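Local coordinates for protein adhesin LabA (PDB 6GMM) that probably helps Helicobacter pylori attach to the gastric mucosa by acting as a surface lectin that recognises LacdiNAc sugars, at residues Q288-N293 with H376-L381. Residues are numbered along the deposited sequence; the frame is centred on the assembly and turned at random.
Sequences QSMFAN and HNARNL
Phe291 and Arg379 mark the point where the two helical segments come together, their CA atoms 5.3 Å apart. The segments 288-293 and 376-381 run in roughly opposite directions, 146° between their N-to-C senses, and their axes approach to 8.3 Å, a spacing that suits direct packing of one helix on another. On one flank of this crossing lies Phe291. Its CG is anti to the backbone N (chi1 174°), which carries the ring across to the second helix, where the ring edge meets backbone: Phe291 CD1 sits 3.7 Å from Arg379 O, with that oxygen near the ring plane. Arg379 CG packs 3.8 Å from Phe291 CE1, displaced from the ring plane. Arg379 is stretched out from CG to NE, and its guanidinium is tilted 70° from the ring plane, so the two flat groups do not stack; the side chain also touches Ala294, Lys295 and Ala298. On the other flank Met290, extended throughout, brings its terminal methyl to the second helix. Met290 CE stands 3.5 Å from Ala378 O. The same Met290 CE lies 4.3 Å from Leu381 CG and also packs against Ala378 CB. Leu42 of helix 32-50 touches both Met290 and Ala378, backing this near-antiparallel packing of helices 287-311 and 369-386 in the mostly helical exodomain of a SabA-family adhesin. With neither hydrogen bonds nor salt bridges linking the segments, the junction depends mainly on dispersion and apolar packing; the slightly positive ring edge facing a carbonyl oxygen is probably weakly favourable.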
loop_
_atom_site.group_PDB
_atom_site.type_symbol
_atom_site.label_atom_id
_atom_site.label_comp_id
_atom_site.label_asym_id
_atom_site.label_seq_id
_atom_site.Cartn_x
_atom_site.Cartn_y
_atom_site.Cartn_z
ATOM N N GLN A 288 20.504 -8.804 9.866
ATOM C CA GLN A 288 20.167 -8.756 8.442
ATOM C C GLN A 288 18.686 -8.995 8.170
ATOM O O GLN A 288 18.061 -8.187 7.483
ATOM C CB GLN A 288 21.026 -9.739 7.636
ATOM C CG GLN A 288 21.484 -9.164 6.305
ATOM C CD GLN A 288 22.777 -8.411 6.451
ATOM O OE1 GLN A 288 23.867 -8.996 6.420
ATOM N NE2 GLN A 288 22.682 -7.094 6.612
ATOM N N SER A 289 18.127 -10.102 8.720
ATOM C CA SER A 289 16.705 -10.444 8.583
ATOM C C SER A 289 15.850 -9.438 9.391
ATOM O O SER A 289 14.743 -9.109 8.988
ATOM C CB SER A 289 16.457 -11.875 9.050
ATOM O OG SER A 289 16.858 -12.043 10.402
ATOM N N MET A 290 16.398 -8.899 10.489
ATOM C CA MET A 290 15.707 -7.895 11.308
ATOM C C MET A 290 15.508 -6.630 10.474
ATOM O O MET A 290 14.400 -6.087 10.460
ATOM C CB MET A 290 16.467 -7.624 12.612
ATOM C CG MET A 290 15.790 -6.596 13.518
ATOM S SD MET A 290 16.842 -6.161 14.927
ATOM C CE MET A 290 16.104 -4.564 15.433
ATOM N N PHE A 291 16.544 -6.243 9.700
ATOM C CA PHE A 291 16.511 -5.096 8.798
ATOM C C PHE A 291 15.486 -5.314 7.666
ATOM O O PHE A 291 14.586 -4.481 7.448
ATOM C CB PHE A 291 17.907 -4.850 8.218
ATOM C CG PHE A 291 17.960 -3.770 7.169
ATOM C CD1 PHE A 291 17.618 -2.458 7.479
ATOM C CD2 PHE A 291 18.258 -4.078 5.849
ATOM C CE1 PHE A 291 17.625 -1.462 6.500
ATOM C CE2 PHE A 291 18.257 -3.080 4.864
ATOM C CZ PHE A 291 17.941 -1.778 5.200
ATOM N N ALA A 292 15.618 -6.447 6.956
ATOM C CA ALA A 292 14.721 -6.785 5.866
ATOM C C ALA A 292 13.244 -6.789 6.337
ATOM O O ALA A 292 12.356 -6.329 5.596
ATOM C CB ALA A 292 15.098 -8.133 5.304
ATOM N N ASN A 293 12.983 -7.292 7.559
ATOM C CA ASN A 293 11.622 -7.349 8.093
ATOM C C ASN A 293 11.041 -5.935 8.251
ATOM O O ASN A 293 9.982 -5.658 7.724
ATOM C CB ASN A 293 11.571 -8.127 9.417
ATOM C CG ASN A 293 10.195 -8.215 10.043
ATOM O OD1 ASN A 293 9.173 -7.916 9.426
ATOM N ND2 ASN A 293 10.118 -8.720 11.244
ATOM N N HIS A 376 10.278 2.191 12.152
ATOM C CA HIS A 376 11.352 3.033 11.642
ATOM C C HIS A 376 12.553 2.929 12.570
ATOM O O HIS A 376 13.669 2.627 12.117
ATOM C CB HIS A 376 10.851 4.477 11.435
ATOM C CG HIS A 376 9.650 4.541 10.521
ATOM N ND1 HIS A 376 9.638 3.892 9.294
ATOM C CD2 HIS A 376 8.462 5.172 10.685
ATOM C CE1 HIS A 376 8.448 4.147 8.759
ATOM N NE2 HIS A 376 7.701 4.893 9.564
ATOM N N ASN A 377 12.303 3.060 13.884
ATOM C CA ASN A 377 13.381 2.937 14.876
ATOM C C ASN A 377 14.055 1.545 14.806
ATOM O O ASN A 377 15.284 1.478 14.783
ATOM C CB ASN A 377 12.862 3.254 16.281
ATOM C CG ASN A 377 12.417 4.698 16.463
ATOM O OD1 ASN A 377 12.985 5.642 15.892
ATOM N ND2 ASN A 377 11.401 4.912 17.289
ATOM N N ALA A 378 13.253 0.451 14.667
ATOM C CA ALA A 378 13.785 -0.916 14.574
ATOM C C ALA A 378 14.657 -1.096 13.333
ATOM O O ALA A 378 15.684 -1.765 13.401
ATOM C CB ALA A 378 12.651 -1.933 14.587
ATOM N N ARG A 379 14.268 -0.460 12.220
ATOM C CA ARG A 379 14.973 -0.511 10.930
ATOM C C ARG A 379 16.363 0.071 11.059
ATOM O O ARG A 379 17.351 -0.573 10.683
ATOM C CB ARG A 379 14.170 0.253 9.852
ATOM C CG ARG A 379 14.861 0.324 8.491
ATOM C CD ARG A 379 14.107 1.266 7.594
ATOM N NE ARG A 379 14.706 1.372 6.260
ATOM C CZ ARG A 379 14.031 1.650 5.143
ATOM N NH1 ARG A 379 14.668 1.749 3.982
ATOM N NH2 ARG A 379 12.708 1.807 5.176
ATOM N N ASN A 380 16.440 1.301 11.594
ATOM C CA ASN A 380 17.693 2.024 11.766
ATOM C C ASN A 380 18.639 1.277 12.695
ATOM O O ASN A 380 19.806 1.072 12.324
ATOM C CB ASN A 380 17.412 3.467 12.176
ATOM C CG ASN A 380 16.636 4.172 11.069
ATOM O OD1 ASN A 380 16.818 3.880 9.873
ATOM N ND2 ASN A 380 15.685 5.025 11.425
ATOM N N LEU A 381 18.115 0.769 13.830
ATOM C CA LEU A 381 18.899 -0.039 14.783
ATOM C C LEU A 381 19.428 -1.297 14.055
ATOM O O LEU A 381 20.621 -1.590 14.096
ATOM C CB LEU A 381 18.011 -0.457 15.979
ATOM C CG LEU A 381 18.632 -1.422 17.024
ATOM C CD1 LEU A 381 19.942 -0.871 17.608
ATOM C CD2 LEU A 381 17.701 -1.596 18.198
#